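Gene product PA4716 (Pseudomonas aeruginosa, PDB 1U0K) is of unknown function but belongs to the PhzF family and probably acts as an isomerase, perhaps an epimerase. Local coordinates at residues S49-P54 against R64-E69; D93-W98 against R110-G115; Y166-V171 against G226-Y231; L215-A220 against R250-P255. One frame throughout, in Å; residues are numbered along the deposited sequence.

Contact 1 of 4, residues S49-P54 against R64-E69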
# COMPACT_ATOMS: atom_id res chain seq x y z
N SER A 49 8.51 -1.60 5.93
CA SER A 49 9.07 -0.59 6.83
C SER A 49 10.15 -1.26 7.68
O SER A 49 10.07 -2.44 7.99
CB SER A 49 8.01 0.03 7.75
OG SER A 49 7.11 0.88 7.04
N ILE A 50 11.16 -0.48 8.06
CA ILE A 50 12.23 -0.96 8.93
C ILE A 50 12.34 -0.04 10.14
O ILE A 50 12.22 1.18 10.03
CB ILE A 50 13.59 -1.09 8.17
CG1 ILE A 50 14.70 -1.54 9.12
CG2 ILE A 50 13.97 0.20 7.44
CD1 ILE A 50 15.91 -2.08 8.43
N PHE A 51 12.55 -0.67 11.30
CA PHE A 51 12.57 -0.01 12.60
C PHE A 51 13.94 -0.26 13.22
O PHE A 51 14.34 -1.41 13.36
CB PHE A 51 11.46 -0.57 13.49
CG PHE A 51 10.08 -0.33 12.93
CD1 PHE A 51 9.55 -1.19 11.98
CD2 PHE A 51 9.33 0.77 13.32
CE1 PHE A 51 8.31 -0.96 11.43
CE2 PHE A 51 8.08 1.01 12.75
CZ PHE A 51 7.58 0.14 11.81
N LEU A 52 14.65 0.82 13.55
CA LEU A 52 16.00 0.74 14.12
C LEU A 52 15.99 0.98 15.62
O LEU A 52 15.28 1.85 16.13
CB LEU A 52 16.93 1.74 13.43
CG LEU A 52 17.04 1.65 11.90
CD1 LEU A 52 18.02 2.68 11.34
CD2 LEU A 52 17.45 0.25 11.45
N LEU A 53 16.81 0.21 16.32
CA LEU A 53 16.92 0.30 17.77
C LEU A 53 18.39 0.60 18.09
O LEU A 53 19.25 -0.28 17.95
CB LEU A 53 16.45 -1.00 18.42
CG LEU A 53 15.05 -1.44 17.95
CD1 LEU A 53 14.78 -2.90 18.25
CD2 LEU A 53 13.99 -0.54 18.59
N PRO A 54 18.69 1.84 18.47
CA PRO A 54 20.07 2.21 18.81
C PRO A 54 20.53 1.54 20.10
O PRO A 54 19.73 1.10 20.93
CB PRO A 54 20.00 3.73 18.99
CG PRO A 54 18.60 4.00 19.37
CD PRO A 54 17.76 2.97 18.65
N ARG A 64 14.25 -4.29 12.80
CA ARG A 64 13.06 -5.10 12.66
C ARG A 64 12.42 -4.68 11.34
O ARG A 64 12.23 -3.48 11.10
CB ARG A 64 12.08 -4.86 13.81
CG ARG A 64 12.62 -5.04 15.23
CD ARG A 64 12.73 -6.46 15.68
NE ARG A 64 11.46 -7.18 15.76
CZ ARG A 64 10.60 -7.14 16.76
NH1 ARG A 64 10.80 -6.37 17.82
NH2 ARG A 64 9.51 -7.88 16.70
N ILE A 65 12.14 -5.65 10.48
CA ILE A 65 11.55 -5.41 9.17
C ILE A 65 10.18 -6.04 9.09
O ILE A 65 10.01 -7.20 9.44
CB ILE A 65 12.44 -5.98 8.04
CG1 ILE A 65 13.83 -5.33 8.04
CG2 ILE A 65 11.77 -5.78 6.70
CD1 ILE A 65 14.84 -6.07 7.17
N PHE A 66 9.20 -5.26 8.65
CA PHE A 66 7.84 -5.74 8.48
C PHE A 66 7.32 -5.47 7.08
O PHE A 66 7.57 -4.41 6.51
CB PHE A 66 6.90 -5.04 9.45
CG PHE A 66 7.13 -5.38 10.89
CD1 PHE A 66 8.16 -4.79 11.59
CD2 PHE A 66 6.28 -6.26 11.55
CE1 PHE A 66 8.36 -5.10 12.93
CE2 PHE A 66 6.49 -6.58 12.88
CZ PHE A 66 7.52 -6.00 13.56
N THR A 67 6.56 -6.43 6.56
CA THR A 67 5.64 -6.15 5.46
C THR A 67 4.27 -5.83 6.05
O THR A 67 4.08 -5.88 7.25
CB THR A 67 5.52 -7.33 4.49
OG1 THR A 67 4.87 -8.42 5.16
CG2 THR A 67 6.85 -7.84 4.03
N LEU A 68 3.30 -5.56 5.20
CA LEU A 68 1.95 -5.33 5.69
C LEU A 68 1.34 -6.61 6.25
O LEU A 68 0.36 -6.56 6.98
CB LEU A 68 1.05 -4.71 4.61
CG LEU A 68 1.07 -3.18 4.65
CD1 LEU A 68 2.35 -2.64 4.05
CD2 LEU A 68 -0.13 -2.59 3.95
N GLU A 69 1.93 -7.76 5.91
CA GLU A 69 1.41 -9.05 6.38
C GLU A 69 2.04 -9.51 7.69
O GLU A 69 1.33 -10.02 8.57
CB GLU A 69 1.62 -10.12 5.29
CG GLU A 69 0.60 -10.03 4.16
CD GLU A 69 1.04 -9.17 2.99
OE1 GLU A 69 1.91 -8.28 3.16
OE2 GLU A 69 0.49 -9.37 1.88
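Arg64 meets Phe51 through a pair of backbone hydrogen bonds: Phe51 N donates to Arg64 O at 2.8 Å, and Arg64 N returns a bond to Phe51 O. Arg64 O also sits at the edge of the Phe51 ring, 3.6 Å from Phe51 CD1. The arginine side chain bends at chi2 and chi3 and carries its guanidinium away from the 49-54 strand, to salt bridges with Glu71 and Asp34. Next along the strand, Ile65 forms a non-hydrogen-bonded pair with Ile50, whose CD1 lies 3.9 Å from Ile65 CG1. With Ile50 CG1 anti to its backbone N (chi1 178°) and Ile65 CG1 beside its own N, the two branches meet, the side chains crossing obliquely. This is the regular antiparallel register of a beta hairpin, strands 48-54 and 60-67. The Ile50 and Ile65 side chains lie on the face covered by helix 78-90, and Ile65 also approaches Glu48, the predicted active-site residue. Phe66 restores the hydrogen-bonded pattern: its N reaches Ser49 O at 3.0 Å, while Ser49 N donates to Phe66 O. On the face covered by helix 34-44, the Phe66 and Phe51 rings have planes 88° apart and touch through Phe66 CD1 and Phe51 CE1, 3.8 Å from each other. Beyond them Thr67 OG1 accepts a bond from Glu69 N, an ST turn that follows the paired residues.

Contact 2 of 4, residues D93-W98 against R110-G115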
# COMPACT_ATOMS: atom_id res chain seq x y z
N ASP A 93 32.02 12.82 4.73
CA ASP A 93 32.14 12.71 3.28
C ASP A 93 32.69 11.36 2.86
O ASP A 93 32.60 10.98 1.70
CB ASP A 93 33.05 13.81 2.74
CG ASP A 93 32.50 15.20 2.99
OD1 ASP A 93 32.88 15.82 4.02
OD2 ASP A 93 31.70 15.77 2.22
N ASN A 94 33.28 10.65 3.81
CA ASN A 94 33.95 9.39 3.56
C ASN A 94 33.00 8.20 3.63
O ASN A 94 31.90 8.30 4.19
CB ASN A 94 35.07 9.18 4.57
CG ASN A 94 34.57 9.22 6.03
OD1 ASN A 94 34.06 10.25 6.50
ND2 ASN A 94 34.72 8.10 6.74
N GLU A 95 33.45 7.07 3.08
CA GLU A 95 32.74 5.81 3.21
C GLU A 95 32.46 5.51 4.68
O GLU A 95 33.31 5.72 5.53
CB GLU A 95 33.55 4.66 2.60
CG GLU A 95 32.81 3.34 2.56
CD GLU A 95 33.61 2.24 1.88
OE1 GLU A 95 34.56 1.71 2.46
OE2 GLU A 95 33.24 1.90 0.66
N GLN A 96 31.25 5.04 4.96
CA GLN A 96 30.84 4.69 6.32
C GLN A 96 30.51 3.21 6.35
O GLN A 96 30.02 2.67 5.36
CB GLN A 96 29.61 5.51 6.72
CG GLN A 96 29.81 7.01 6.66
CD GLN A 96 30.82 7.52 7.66
OE1 GLN A 96 30.76 7.10 8.83
NE2 GLN A 96 31.69 8.35 7.29
N HIS A 97 30.78 2.58 7.49
CA HIS A 97 30.48 1.17 7.72
C HIS A 97 29.49 1.03 8.88
O HIS A 97 29.53 1.78 9.84
CB HIS A 97 31.76 0.40 8.03
CG HIS A 97 32.74 0.41 6.90
ND1 HIS A 97 33.59 1.47 6.66
CD2 HIS A 97 33.01 -0.51 5.95
CE1 HIS A 97 34.34 1.20 5.61
NE2 HIS A 97 34.01 0.00 5.16
N TRP A 98 28.59 0.06 8.74
CA TRP A 98 27.48 -0.15 9.65
C TRP A 98 27.29 -1.64 9.89
O TRP A 98 27.62 -2.45 9.03
CB TRP A 98 26.18 0.40 9.05
CG TRP A 98 26.32 1.75 8.51
CD1 TRP A 98 26.46 2.11 7.20
CD2 TRP A 98 26.34 2.97 9.26
NE1 TRP A 98 26.57 3.47 7.09
CE2 TRP A 98 26.49 4.03 8.34
CE3 TRP A 98 26.23 3.28 10.62
CZ2 TRP A 98 26.57 5.36 8.74
CZ3 TRP A 98 26.32 4.61 11.01
CH2 TRP A 98 26.48 5.63 10.08
N ARG A 110 28.08 -0.96 3.95
CA ARG A 110 28.85 0.24 3.70
C ARG A 110 28.00 1.23 2.91
O ARG A 110 27.12 0.84 2.14
CB ARG A 110 30.14 -0.10 2.94
CG ARG A 110 29.95 -0.57 1.53
CD ARG A 110 31.26 -0.95 0.82
NE ARG A 110 31.06 -1.14 -0.62
CZ ARG A 110 30.89 -0.16 -1.51
NH1 ARG A 110 30.92 1.11 -1.14
NH2 ARG A 110 30.70 -0.46 -2.79
N SER A 111 28.25 2.50 3.11
CA SER A 111 27.58 3.54 2.35
C SER A 111 28.54 4.64 1.95
O SER A 111 29.46 4.98 2.68
CB SER A 111 26.43 4.13 3.16
OG SER A 111 26.90 4.66 4.39
N VAL A 112 28.28 5.21 0.78
CA VAL A 112 29.00 6.37 0.29
C VAL A 112 28.00 7.40 -0.24
O VAL A 112 26.88 7.06 -0.61
CB VAL A 112 29.99 5.99 -0.84
CG1 VAL A 112 31.09 5.07 -0.30
CG2 VAL A 112 29.27 5.33 -2.01
N ARG A 113 28.40 8.66 -0.24
CA ARG A 113 27.61 9.69 -0.89
C ARG A 113 27.70 9.51 -2.40
O ARG A 113 28.74 9.12 -2.93
CB ARG A 113 28.11 11.08 -0.48
CG ARG A 113 27.95 11.36 0.99
CD ARG A 113 28.22 12.79 1.37
NE ARG A 113 28.08 12.98 2.81
CZ ARG A 113 26.93 13.17 3.45
NH1 ARG A 113 25.77 13.22 2.78
NH2 ARG A 113 26.93 13.33 4.77
N ALA A 114 26.59 9.77 -3.08
CA ALA A 114 26.51 9.63 -4.52
C ALA A 114 25.47 10.61 -5.05
O ALA A 114 24.28 10.37 -4.92
CB ALA A 114 26.15 8.21 -4.91
N GLY A 115 25.95 11.70 -5.64
CA GLY A 115 25.07 12.71 -6.22
C GLY A 115 24.14 13.30 -5.18
O GLY A 115 24.59 13.78 -4.15
O HOH W 1 31.09 8.87 0.79
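Trp98 points the N-H of its indole at Ser111, with NE1 3.0 Å from Ser111 OG and the bond nearly straight at 169°, although the place of that hydroxyl is less sure than the rest. The serine oxygen comes in at the edge of the ring, and Ser111 CB lies in the ring plane as well. Ser111 OG stands between its backbone N and carbonyl carbon (chi1 58°), a position that puts the hydroxyl by the indole N-H. Gln96 packs its CB near the same hydroxyl, then bends at chi2 so that its amide turns away, NE2 donating to Asn94 O and OE1 accepting from Arg59. On the other face, where Arg110 projects, Glu95 from just before the strand meets it with carboxylate and guanidinium planes 47° apart. Their salt bridge joins Glu95 OE2 to Arg110 NH1 at 3.0 Å, but the hydrogen bond within it is weak; Glu121 gives the arginine a second carboxylate. The aliphatic part of Glu95 leans on Val112, CG to CG1 3.8 Å. Farther out, a water accepts from Arg113 N and donates to Asp93 O, linking the backbones where the direct pairing has stopped. That pairing is short: Gln96 N reaches Ser111 O at 2.9 Å, Ser111 N returns to Gln96 O, and His97 faces Arg110 as a non-hydrogen-bonded pair. The arrangement is that of the open end of an antiparallel beta hairpin, strands 96-101 and 106-114, with helix 78-90 against the face bearing Gln96 and Ser111.

Contact 3 of 4, residues Y166-V171 against G226-Y231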
# COMPACT_ATOMS: atom_id res chain seq x y z
N TYR A 166 13.63 -18.36 -1.05
CA TYR A 166 12.79 -18.25 -2.23
C TYR A 166 12.91 -19.51 -3.06
O TYR A 166 13.99 -20.04 -3.21
CB TYR A 166 13.25 -17.08 -3.09
CG TYR A 166 12.95 -15.73 -2.50
CD1 TYR A 166 13.81 -15.16 -1.57
CD2 TYR A 166 11.80 -15.04 -2.85
CE1 TYR A 166 13.55 -13.91 -1.02
CE2 TYR A 166 11.52 -13.79 -2.30
CZ TYR A 166 12.40 -13.24 -1.38
OH TYR A 166 12.13 -12.01 -0.83
N LEU A 167 11.79 -19.99 -3.58
CA LEU A 167 11.81 -20.93 -4.69
C LEU A 167 12.07 -20.10 -5.93
O LEU A 167 11.23 -19.32 -6.34
CB LEU A 167 10.47 -21.66 -4.80
CG LEU A 167 10.34 -23.03 -5.47
CD1 LEU A 167 9.05 -23.12 -6.29
CD2 LEU A 167 11.56 -23.44 -6.29
N LEU A 168 13.26 -20.24 -6.51
CA LEU A 168 13.57 -19.60 -7.78
C LEU A 168 13.03 -20.49 -8.89
O LEU A 168 13.35 -21.68 -8.94
CB LEU A 168 15.08 -19.39 -7.92
CG LEU A 168 15.78 -18.66 -6.77
CD1 LEU A 168 17.24 -18.45 -7.11
CD2 LEU A 168 15.10 -17.32 -6.48
N LEU A 169 12.18 -19.92 -9.73
CA LEU A 169 11.49 -20.65 -10.79
C LEU A 169 11.90 -20.08 -12.14
O LEU A 169 11.33 -19.10 -12.57
CB LEU A 169 9.97 -20.51 -10.61
CG LEU A 169 9.14 -21.48 -11.45
CD1 LEU A 169 9.31 -22.91 -10.96
CD2 LEU A 169 7.68 -21.07 -11.44
N PRO A 170 12.92 -20.66 -12.77
CA PRO A 170 13.38 -20.16 -14.07
C PRO A 170 12.32 -20.33 -15.16
O PRO A 170 11.87 -21.45 -15.41
CB PRO A 170 14.63 -20.99 -14.35
CG PRO A 170 15.06 -21.50 -13.04
CD PRO A 170 13.77 -21.76 -12.30
N VAL A 171 11.91 -19.21 -15.75
CA VAL A 171 10.94 -19.17 -16.84
C VAL A 171 11.49 -18.35 -18.00
O VAL A 171 12.51 -17.67 -17.85
CB VAL A 171 9.58 -18.58 -16.37
CG1 VAL A 171 8.96 -19.47 -15.31
CG2 VAL A 171 9.74 -17.15 -15.85
N GLY A 226 20.16 -11.59 -3.62
CA GLY A 226 21.28 -12.40 -3.19
C GLY A 226 21.16 -13.82 -3.72
O GLY A 226 22.04 -14.26 -4.46
N PRO A 227 20.11 -14.54 -3.34
CA PRO A 227 19.85 -15.89 -3.86
C PRO A 227 19.92 -15.99 -5.37
O PRO A 227 20.49 -16.96 -5.88
CB PRO A 227 18.44 -16.18 -3.36
CG PRO A 227 18.36 -15.42 -2.07
CD PRO A 227 19.11 -14.16 -2.32
N VAL A 228 19.34 -15.02 -6.08
CA VAL A 228 19.35 -15.04 -7.53
C VAL A 228 20.78 -14.97 -8.05
O VAL A 228 21.16 -15.74 -8.93
CB VAL A 228 18.49 -13.88 -8.14
CG1 VAL A 228 18.80 -13.68 -9.62
CG2 VAL A 228 17.01 -14.17 -7.96
N ALA A 229 21.57 -14.05 -7.49
CA ALA A 229 22.96 -13.89 -7.90
C ALA A 229 23.74 -15.16 -7.67
O ALA A 229 24.51 -15.57 -8.54
CB ALA A 229 23.61 -12.74 -7.14
N ALA A 230 23.53 -15.79 -6.51
CA ALA A 230 24.25 -17.02 -6.15
C ALA A 230 23.84 -18.17 -7.07
O ALA A 230 24.68 -19.00 -7.41
CB ALA A 230 23.98 -17.39 -4.71
N TYR A 231 22.58 -18.19 -7.46
CA TYR A 231 22.04 -19.20 -8.37
C TYR A 231 22.68 -19.08 -9.75
O TYR A 231 23.16 -20.07 -10.30
CB TYR A 231 20.52 -19.05 -8.51
CG TYR A 231 19.88 -20.05 -9.46
CD1 TYR A 231 19.33 -21.23 -8.99
CD2 TYR A 231 19.81 -19.79 -10.82
CE1 TYR A 231 18.74 -22.14 -9.85
CE2 TYR A 231 19.23 -20.70 -11.70
CZ TYR A 231 18.70 -21.87 -11.20
OH TYR A 231 18.12 -22.76 -12.08
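Leu168 and Tyr231 are the centre of a buried, apolar strand-to-helix contact in which strand 166-170 lies against helix 222-234. The short segments approach to 9.8 Å between axes, at 50° to each other. From the strand, Leu168 supplies most of the surface. Its two methyls divide the work: CD1 rests 3.6 Å from Tyr231 CB and also near Pro227 O, whereas CD2 meets Val228 CG2 at 4.0 Å. The Leu168 and Tyr231 side chains slide past each other in opposite directions, bringing Leu168 CD1 alongside CB, CG and CD1 of Tyr231. The other end of the same tyrosine is met by Pro170, the next strand residue to point toward the helix. The two side chains cross at about a right angle, and Pro170 CG comes within 3.4 Å of Tyr231 OH. Tyr231 CG is anti to its backbone N (chi1 179°), directing the base of the ring out from the helix toward the strand. Leu168 CD1 thus meets two residues one turn apart, Pro227 by its carbonyl O and Tyr231 by CB, and Tyr231 N bonds to Pro227 O within the helix. Val228 also touches Tyr198 and Leu200 of strand 196-201, which pairs in parallel with strand 166-170. Across these two segments the contact is held by apolar packing, yet the buried phenol oxygen is satisfied, since Tyr231 OH bonds to Pro156 O. That bond should help fix the ring's position, while CB and the ring carbons near it take the leucine and Pro170 CG lies against the hydroxyl end.

Contact 4 of 4, residues L215-A220 against R250-P255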
# COMPACT_ATOMS: atom_id res chain seq x y z
N LEU A 215 -1.08 -10.25 -5.13
CA LEU A 215 -1.86 -9.04 -5.40
C LEU A 215 -1.00 -7.80 -5.57
O LEU A 215 -1.23 -7.00 -6.49
CB LEU A 215 -2.87 -8.82 -4.28
CG LEU A 215 -3.92 -9.93 -4.13
CD1 LEU A 215 -4.80 -9.63 -2.93
CD2 LEU A 215 -4.77 -10.06 -5.38
N VAL A 216 -0.03 -7.61 -4.69
CA VAL A 216 0.88 -6.47 -4.75
C VAL A 216 2.25 -6.98 -5.19
O VAL A 216 2.82 -7.87 -4.56
CB VAL A 216 0.99 -5.75 -3.39
CG1 VAL A 216 1.87 -4.51 -3.51
CG2 VAL A 216 -0.38 -5.37 -2.87
N GLU A 217 2.77 -6.43 -6.28
CA GLU A 217 4.06 -6.84 -6.81
C GLU A 217 5.14 -5.97 -6.19
O GLU A 217 4.96 -4.77 -6.06
CB GLU A 217 4.07 -6.71 -8.34
CG GLU A 217 5.27 -7.37 -9.00
CD GLU A 217 5.30 -7.19 -10.51
OE1 GLU A 217 4.27 -6.79 -11.08
OE2 GLU A 217 6.37 -7.44 -11.11
N ASP A 218 6.25 -6.59 -5.79
CA ASP A 218 7.36 -5.86 -5.21
C ASP A 218 8.20 -5.28 -6.34
O ASP A 218 8.46 -5.97 -7.32
CB ASP A 218 8.20 -6.80 -4.33
CG ASP A 218 9.15 -6.07 -3.38
OD1 ASP A 218 8.93 -4.88 -3.05
OD2 ASP A 218 10.16 -6.64 -2.89
N VAL A 219 8.62 -4.03 -6.19
CA VAL A 219 9.40 -3.32 -7.21
C VAL A 219 10.80 -3.92 -7.36
O VAL A 219 11.27 -4.14 -8.48
CB VAL A 219 9.51 -1.82 -6.86
CG1 VAL A 219 10.45 -1.10 -7.82
CG2 VAL A 219 8.12 -1.15 -6.85
N ALA A 220 11.48 -4.18 -6.24
CA ALA A 220 12.87 -4.61 -6.26
C ALA A 220 13.24 -5.26 -4.94
O ALA A 220 13.31 -4.58 -3.92
CB ALA A 220 13.78 -3.42 -6.54
N ARG A 250 9.85 -3.31 -13.82
CA ARG A 250 9.41 -2.64 -15.05
C ARG A 250 7.92 -2.83 -15.34
O ARG A 250 7.31 -1.97 -15.96
CB ARG A 250 10.29 -3.05 -16.24
CG ARG A 250 9.86 -4.27 -17.04
CD ARG A 250 10.67 -4.46 -18.32
NE ARG A 250 10.73 -5.85 -18.75
CZ ARG A 250 9.79 -6.46 -19.48
NH1 ARG A 250 8.71 -5.81 -19.89
NH2 ARG A 250 9.95 -7.73 -19.81
N PHE A 251 7.34 -3.93 -14.88
CA PHE A 251 5.90 -4.18 -15.03
C PHE A 251 5.05 -3.32 -14.09
O PHE A 251 3.82 -3.27 -14.22
CB PHE A 251 5.58 -5.66 -14.82
CG PHE A 251 6.24 -6.57 -15.82
CD1 PHE A 251 7.45 -7.20 -15.52
CD2 PHE A 251 5.68 -6.78 -17.08
CE1 PHE A 251 8.07 -8.03 -16.44
CE2 PHE A 251 6.30 -7.61 -18.00
CZ PHE A 251 7.49 -8.24 -17.68
N LEU A 252 5.70 -2.66 -13.13
CA LEU A 252 5.06 -1.65 -12.27
C LEU A 252 5.42 -0.23 -12.69
O LEU A 252 5.16 0.73 -11.95
CB LEU A 252 5.51 -1.86 -10.82
CG LEU A 252 5.01 -3.14 -10.16
CD1 LEU A 252 5.91 -3.51 -9.00
CD2 LEU A 252 3.56 -2.96 -9.71
N GLU A 253 6.03 -0.08 -13.87
CA GLU A 253 6.54 1.20 -14.36
C GLU A 253 7.55 1.85 -13.40
O GLU A 253 7.68 3.08 -13.35
CB GLU A 253 5.37 2.14 -14.70
CG GLU A 253 4.99 2.11 -16.17
CD GLU A 253 4.53 0.74 -16.63
OE1 GLU A 253 3.37 0.37 -16.33
OE2 GLU A 253 5.33 0.03 -17.28
N ARG A 254 8.27 1.01 -12.67
CA ARG A 254 9.37 1.43 -11.80
C ARG A 254 10.59 0.53 -12.04
O ARG A 254 11.05 -0.16 -11.13
CB ARG A 254 8.93 1.40 -10.33
CG ARG A 254 8.08 2.61 -9.94
CD ARG A 254 7.46 2.53 -8.57
NE ARG A 254 8.31 3.13 -7.53
CZ ARG A 254 8.35 4.43 -7.22
NH1 ARG A 254 7.57 5.31 -7.82
NH2 ARG A 254 9.16 4.85 -6.26
N PRO A 255 11.12 0.57 -13.26
CA PRO A 255 12.28 -0.26 -13.60
C PRO A 255 13.46 0.12 -12.71
O PRO A 255 13.74 1.31 -12.52
CB PRO A 255 12.54 0.08 -15.07
CG PRO A 255 11.93 1.42 -15.27
CD PRO A 255 10.71 1.41 -14.39
O HOH W 2 8.05 -5.80 -12.46
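Glu217 and Leu252 meet between two irregular backbones, a loop at 215-220 and a turn at 250-255 that starts with a short 3-10 segment, the nearest CA atoms being those of Val219 and Arg254 at 6.6 Å. Leu252 has the largest area covered by the other segment. Its CD1 lies 3.3 Å from Glu217 O and 3.7 Å from Glu217 CB. The same methyl touches Val219 CG2 at 3.9 Å, so one methyl meets both residues flanking Asp218, which itself comes close to Glu48, the predicted active-site residue. Glu217 runs out extended, crossing the leucine at a slant, its CG anti to the backbone N, and brings its carboxylate to the CB of Phe251. The carboxylate is held by polar partners: OE1 makes a salt bridge with Arg208, and OE2 accepts a bond from a water at 2.7 Å. That water in turn accepts from Phe251 N, bridging the two segments. Arg208 also forms a cation-pi contact with the Phe251 ring, and may partly offset the carboxylate charge. Val219 presents its other methyl, CG1, to Arg254, 3.5 Å from the carbonyl O and 3.9 Å from CB. Arg254 then bends at chi3, and its guanidinium binds Gly20 O and Glu43 of the second subunit. The loop at 215-220 lies between strand 206-208 and helix 222-234, and the turn at 250-255 joins strands 244-248 and 256-262.

In the fold
Along the chain, contacts 1 and 2 each close before the next opens, being local hairpins, whereas contacts 3 and 4 interleave their segments and tie together distant parts of the sequence. Strands 60-67 and 96-101 are neighbours, so contacts 1 and 2 belong to adjacent hairpins, their centres about 22 Å apart. Contact 3 lies on the opposite side of the chain's centre from contact 1, with centres about 24 Å apart. Contacts 3 and 4 share the neighbourhood of helix 222-234, which contact 3 uses directly and the 215-220 loop precedes. Contacts 1 and 4 approach to about 6 Å between nearest atoms, and both come near Glu48, consistent with a predicted active site between them.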